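Local atomic coordinates of SusD-like protein BACOVA_02651 (PDB entry 5E75), a protein that binds polysaccharide at the cell surface and probably captures xyloglucan before its transport into the periplasm for degradation. Residues A[290-302]-A[389-401]. Residues are numbered along the deposited sequence; the frame is centred on the assembly and turned at random.
Sequences QQYELADTLRRNA and RVRERAKINKKSS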
loop_
_atom_site.group_PDB
_atom_site.type_symbol
_atom_site.label_atom_id
_atom_site.label_comp_id
_atom_site.label_asym_id
_atom_site.label_seq_id
_atom_site.Cartn_x
_atom_site.Cartn_y
_atom_site.Cartn_z
ATOM N N GLN A 290 -16.535 0.037 -10.172
ATOM C CA GLN A 290 -17.768 -0.654 -9.814
ATOM C C GLN A 290 -17.780 -1.123 -8.367
ATOM O O GLN A 290 -18.823 -1.501 -7.838
ATOM C CB GLN A 290 -18.001 -1.845 -10.744
ATOM C CG GLN A 290 -18.363 -1.434 -12.151
ATOM C CD GLN A 290 -18.337 -2.592 -13.132
ATOM O OE1 GLN A 290 -17.696 -3.617 -12.887
ATOM N NE2 GLN A 290 -19.007 -2.413 -14.270
ATOM N N GLN A 291 -16.626 -1.129 -7.706
ATOM C CA GLN A 291 -16.584 -1.527 -6.299
ATOM C C GLN A 291 -17.245 -0.488 -5.401
ATOM O O GLN A 291 -17.770 -0.828 -4.334
ATOM C CB GLN A 291 -15.146 -1.765 -5.805
ATOM C CG GLN A 291 -14.383 -2.833 -6.565
ATOM C CD GLN A 291 -15.135 -4.124 -6.674
ATOM O OE1 GLN A 291 -15.500 -4.561 -7.772
ATOM N NE2 GLN A 291 -15.392 -4.738 -5.550
ATOM N N TYR A 292 -17.205 0.781 -5.788
ATOM C CA TYR A 292 -17.836 1.805 -4.967
ATOM C C TYR A 292 -19.351 1.670 -5.031
ATOM O O TYR A 292 -19.957 1.744 -6.100
ATOM C CB TYR A 292 -17.418 3.211 -5.407
ATOM C CG TYR A 292 -15.921 3.422 -5.360
ATOM C CD1 TYR A 292 -15.268 3.717 -4.168
ATOM C CD2 TYR A 292 -15.158 3.291 -6.511
ATOM C CE1 TYR A 292 -13.881 3.877 -4.121
ATOM C CE2 TYR A 292 -13.772 3.442 -6.474
ATOM C CZ TYR A 292 -13.151 3.745 -5.283
ATOM O OH TYR A 292 -11.779 3.888 -5.256
ATOM N N GLU A 293 -19.960 1.492 -3.872
ATOM C CA GLU A 293 -21.415 1.510 -3.793
ATOM C C GLU A 293 -21.907 2.887 -4.202
ATOM O O GLU A 293 -21.190 3.875 -4.101
ATOM C CB GLU A 293 -21.846 1.140 -2.374
ATOM C CG GLU A 293 -21.455 -0.310 -2.044
ATOM C CD GLU A 293 -21.674 -0.717 -0.601
ATOM O OE1 GLU A 293 -22.546 -0.137 0.063
ATOM O OE2 GLU A 293 -20.954 -1.630 -0.130
ATOM N N LEU A 294 -23.135 2.953 -4.699
ATOM C CA LEU A 294 -23.686 4.198 -5.218
ATOM C C LEU A 294 -23.580 5.342 -4.213
ATOM O O LEU A 294 -23.242 6.466 -4.595
ATOM C CB LEU A 294 -25.137 3.997 -5.640
ATOM C CG LEU A 294 -25.854 5.198 -6.260
ATOM C CD1 LEU A 294 -25.098 5.779 -7.443
ATOM C CD2 LEU A 294 -27.240 4.733 -6.678
ATOM N N ALA A 295 -23.810 5.041 -2.938
ATOM C CA ALA A 295 -23.760 6.036 -1.888
ATOM C C ALA A 295 -22.337 6.434 -1.508
ATOM O O ALA A 295 -22.157 7.443 -0.840
ATOM C CB ALA A 295 -24.498 5.535 -0.661
ATOM N N ASP A 296 -21.339 5.664 -1.950
ATOM C CA ASP A 296 -19.934 5.832 -1.498
ATOM C C ASP A 296 -19.182 6.844 -2.356
ATOM O O ASP A 296 -18.061 6.590 -2.807
ATOM C CB ASP A 296 -19.244 4.462 -1.527
ATOM C CG ASP A 296 -17.955 4.384 -0.718
ATOM O OD1 ASP A 296 -17.630 5.306 0.023
ATOM O OD2 ASP A 296 -17.297 3.338 -0.851
ATOM N N THR A 297 -19.773 8.023 -2.524
ATOM C CA THR A 297 -19.190 9.054 -3.373
ATOM C C THR A 297 -17.995 9.753 -2.738
ATOM O O THR A 297 -17.153 10.293 -3.455
ATOM C CB THR A 297 -20.242 10.092 -3.788
ATOM O OG1 THR A 297 -20.802 10.693 -2.625
ATOM C CG2 THR A 297 -21.338 9.424 -4.594
ATOM N N LEU A 298 -17.903 9.751 -1.412
ATOM C CA LEU A 298 -16.802 10.456 -0.752
ATOM C C LEU A 298 -15.484 9.716 -1.004
ATOM O O LEU A 298 -14.481 10.326 -1.380
ATOM C CB LEU A 298 -17.060 10.643 0.750
ATOM C CG LEU A 298 -18.353 11.402 1.086
ATOM C CD1 LEU A 298 -18.499 11.502 2.586
ATOM C CD2 LEU A 298 -18.386 12.793 0.462
ATOM N N ARG A 299 -15.488 8.406 -0.808
ATOM C CA ARG A 299 -14.286 7.639 -1.069
ATOM C C ARG A 299 -13.999 7.574 -2.573
ATOM O O ARG A 299 -12.846 7.684 -2.994
ATOM C CB ARG A 299 -14.356 6.239 -0.455
ATOM C CG ARG A 299 -14.307 6.245 1.081
ATOM C CD ARG A 299 -14.096 4.849 1.657
ATOM N NE ARG A 299 -15.274 4.026 1.445
ATOM C CZ ARG A 299 -15.557 2.907 2.106
ATOM N NH1 ARG A 299 -14.730 2.440 3.025
ATOM N NH2 ARG A 299 -16.695 2.258 1.842
ATOM N N ARG A 300 -15.034 7.449 -3.396
ATOM C CA ARG A 300 -14.801 7.420 -4.835
ATOM C C ARG A 300 -14.166 8.737 -5.288
ATOM O O ARG A 300 -13.147 8.729 -5.966
ATOM C CB ARG A 300 -16.104 7.168 -5.609
ATOM C CG ARG A 300 -15.847 6.905 -7.097
ATOM C CD ARG A 300 -17.073 7.124 -7.967
ATOM N NE ARG A 300 -17.435 8.532 -7.937
ATOM C CZ ARG A 300 -18.669 9.012 -8.042
ATOM N NH1 ARG A 300 -19.711 8.211 -8.249
ATOM N NH2 ARG A 300 -18.851 10.321 -7.961
ATOM N N ASN A 301 -14.747 9.866 -4.900
ATOM C CA ASN A 301 -14.226 11.153 -5.382
ATOM C C ASN A 301 -12.810 11.431 -4.893
ATOM O O ASN A 301 -12.003 12.059 -5.614
ATOM C CB ASN A 301 -15.126 12.326 -4.943
ATOM C CG ASN A 301 -16.406 12.422 -5.722
ATOM O OD1 ASN A 301 -16.559 11.822 -6.781
ATOM N ND2 ASN A 301 -17.353 13.198 -5.189
ATOM N N ALA A 302 -12.496 11.005 -3.666
ATOM C CA ALA A 302 -11.158 11.232 -3.142
ATOM C C ALA A 302 -10.121 10.326 -3.787
ATOM O O ALA A 302 -8.925 10.513 -3.594
ATOM C CB ALA A 302 -11.134 11.055 -1.624
ATOM N N ARG A 389 -17.375 1.117 11.688
ATOM C CA ARG A 389 -16.821 2.451 11.851
ATOM C C ARG A 389 -16.243 2.945 10.522
ATOM O O ARG A 389 -16.334 4.130 10.207
ATOM C CB ARG A 389 -15.736 2.481 12.933
ATOM C CG ARG A 389 -16.260 2.462 14.377
ATOM C CD ARG A 389 -16.895 3.798 14.770
ATOM N NE ARG A 389 -15.895 4.852 14.701
ATOM C CZ ARG A 389 -15.914 5.903 13.879
ATOM N NH1 ARG A 389 -16.939 6.137 13.069
ATOM N NH2 ARG A 389 -14.898 6.759 13.898
ATOM N N VAL A 390 -15.645 2.032 9.752
ATOM C CA VAL A 390 -15.107 2.403 8.442
ATOM C C VAL A 390 -16.259 2.801 7.496
ATOM O O VAL A 390 -16.180 3.801 6.764
ATOM C CB VAL A 390 -14.234 1.275 7.860
ATOM C CG1 VAL A 390 -13.726 1.650 6.470
ATOM C CG2 VAL A 390 -13.050 0.981 8.782
ATOM N N ARG A 391 -17.332 2.019 7.515
ATOM C CA ARG A 391 -18.537 2.342 6.742
ATOM C C ARG A 391 -19.101 3.707 7.160
ATOM O O ARG A 391 -19.459 4.547 6.312
ATOM C CB ARG A 391 -19.620 1.287 6.993
ATOM C CG ARG A 391 -19.239 -0.159 6.676
ATOM C CD ARG A 391 -19.330 -0.489 5.210
ATOM N NE ARG A 391 -20.698 -0.380 4.681
ATOM C CZ ARG A 391 -21.021 -0.657 3.424
ATOM N NH1 ARG A 391 -20.103 -1.094 2.573
ATOM N NH2 ARG A 391 -22.279 -0.521 3.007
ATOM N N GLU A 392 -19.241 3.894 8.467
ATOM C CA GLU A 392 -19.804 5.117 9.029
ATOM C C GLU A 392 -18.978 6.342 8.632
ATOM O O GLU A 392 -19.521 7.393 8.284
ATOM C CB GLU A 392 -19.872 4.997 10.552
ATOM C CG GLU A 392 -20.509 6.149 11.281
ATOM C CD GLU A 392 -20.703 5.808 12.734
ATOM O OE1 GLU A 392 -19.724 5.366 13.371
ATOM O OE2 GLU A 392 -21.850 5.925 13.230
ATOM N N ARG A 393 -17.650 6.221 8.675
ATOM C CA ARG A 393 -16.804 7.344 8.307
ATOM C C ARG A 393 -16.984 7.724 6.834
ATOM O O ARG A 393 -16.932 8.909 6.484
ATOM C CB ARG A 393 -15.334 7.032 8.630
ATOM C CG ARG A 393 -14.398 8.230 8.518
ATOM C CD ARG A 393 -13.733 8.377 7.128
ATOM N NE ARG A 393 -12.801 7.288 6.862
ATOM C CZ ARG A 393 -11.566 7.233 7.352
ATOM N NH1 ARG A 393 -11.090 8.220 8.100
ATOM N NH2 ARG A 393 -10.793 6.181 7.104
ATOM N N ALA A 394 -17.233 6.718 5.995
ATOM C CA ALA A 394 -17.525 6.936 4.575
ATOM C C ALA A 394 -18.946 7.459 4.338
ATOM O O ALA A 394 -19.303 7.767 3.206
ATOM C CB ALA A 394 -17.317 5.647 3.793
ATOM N N LYS A 395 -19.732 7.544 5.411
ATOM C CA LYS A 395 -21.122 8.026 5.380
ATOM C C LYS A 395 -22.039 7.108 4.559
ATOM O O LYS A 395 -22.973 7.567 3.901
ATOM C CB LYS A 395 -21.202 9.485 4.920
ATOM C CG LYS A 395 -20.184 10.446 5.555
ATOM C CD LYS A 395 -20.311 10.588 7.059
ATOM C CE LYS A 395 -19.322 11.631 7.642
ATOM N NZ LYS A 395 -17.983 11.090 8.129
ATOM N N ILE A 396 -21.781 5.806 4.615
ATOM C CA ILE A 396 -22.662 4.816 4.025
ATOM C C ILE A 396 -23.201 3.852 5.088
ATOM O O ILE A 396 -22.761 3.850 6.246
ATOM C CB ILE A 396 -21.988 4.059 2.846
ATOM C CG1 ILE A 396 -20.808 3.193 3.316
ATOM C CG2 ILE A 396 -21.555 5.068 1.773
ATOM C CD1 ILE A 396 -20.199 2.382 2.196
ATOM N N ASN A 397 -24.177 3.049 4.700
ATOM C CA ASN A 397 -24.878 2.211 5.656
ATOM C C ASN A 397 -23.986 1.179 6.322
ATOM O O ASN A 397 -23.086 0.613 5.703
ATOM C CB ASN A 397 -26.054 1.499 4.977
ATOM C CG ASN A 397 -25.602 0.493 3.929
ATOM O OD1 ASN A 397 -25.320 0.854 2.790
ATOM N ND2 ASN A 397 -25.540 -0.777 4.310
ATOM N N LYS A 398 -24.254 0.935 7.596
ATOM C CA LYS A 398 -23.615 -0.155 8.310
ATOM C C LYS A 398 -24.217 -1.483 7.866
ATOM O O LYS A 398 -25.353 -1.539 7.368
ATOM C CB LYS A 398 -23.774 0.030 9.817
ATOM C CG LYS A 398 -23.115 1.276 10.342
ATOM C CD LYS A 398 -23.313 1.424 11.837
ATOM C CE LYS A 398 -22.660 2.676 12.363
ATOM N NZ LYS A 398 -23.046 2.912 13.781
ATOM N N LYS A 399 -23.451 -2.551 8.031
ATOM C CA LYS A 399 -23.901 -3.897 7.712
ATOM C C LYS A 399 -24.176 -4.681 8.996
ATOM O O LYS A 399 -23.412 -4.609 9.953
ATOM C CB LYS A 399 -22.854 -4.604 6.852
ATOM C CG LYS A 399 -22.719 -3.989 5.464
ATOM C CD LYS A 399 -21.715 -4.740 4.605
ATOM C CE LYS A 399 -21.746 -4.278 3.169
ATOM N NZ LYS A 399 -22.993 -4.677 2.487
ATOM N N SER A 400 -25.282 -5.429 9.014
ATOM C CA SER A 400 -25.656 -6.216 10.188
ATOM C C SER A 400 -24.915 -7.541 10.233
ATOM O O SER A 400 -24.883 -8.204 11.265
ATOM C CB SER A 400 -27.169 -6.474 10.202
ATOM O OG SER A 400 -27.561 -7.087 9.000
ATOM N N SER A 401 -24.327 -7.926 9.106
ATOM C CA SER A 401 -23.475 -9.109 9.038
ATOM C C SER A 401 -22.508 -8.936 7.873
ATOM O O SER A 401 -22.830 -8.264 6.892
ATOM C CB SER A 401 -24.321 -10.365 8.852
ATOM O OG SER A 401 -24.864 -10.421 7.557
HETATM O O HOH W 1 -24.279 2.101 0.237
HETATM O O HOH W 2 -22.130 -3.960 -0.297
HETATM O O HOH W 3 -25.050 -1.483 0.791
HETATM O O HOH W 4 -20.929 8.993 1.269
HETATM O O HOH W 5 -17.998 7.612 0.662
#
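V390 touches the guanidinium of R299 through CG1, its branch anti to the backbone N (chi1 178°), which comes within 3.7 Å of NH1. The next residue, R391, carries the main polar link: its NH1 and NH2 grip the carboxylate of E293 end-on, one nitrogen to each oxygen. The bond from R391 NH1 to E293 OE2 is nearly straight (2.9 Å, 176°), although the carboxylate and guanidinium planes stand 46° apart. R391 bends at chi2 and chi3, which brings its NE and NH2 back to N397 O, so bonds along two edges fix the group's rotation, while I396 CD1 covers one face and K399 CE the other. A leucine in place of R391 would probably leave E293 without its salt-bridge mate and N397 O without two donors. A394 is small enough to let the guanidinium of R299 lie flat over its methyl, CB to NE 3.5 Å; D296 holds that arginine side-on. At K395 the chain takes positive phi in a Schellman motif that ends the helix, and the lysine's CG meets L298 CD1 at 3.6 Å. I396 then turns its branches two ways: CG2 packs on A295 CB at 3.8 Å, whereas CD1 reaches R299 NH2 at 3.5 Å. Two waters bridge N397 OD1 to E293 OE1, and another joins K399 NZ to E293 OE2. The contact thus fastens the C-terminal end of helix 382-393 to the turn before helix 297-303 and to the first turn of that helix, with helix 404-415 alongside, whose E410 forms salt bridges with both R299 and R391 and whose E414 pairs with R299.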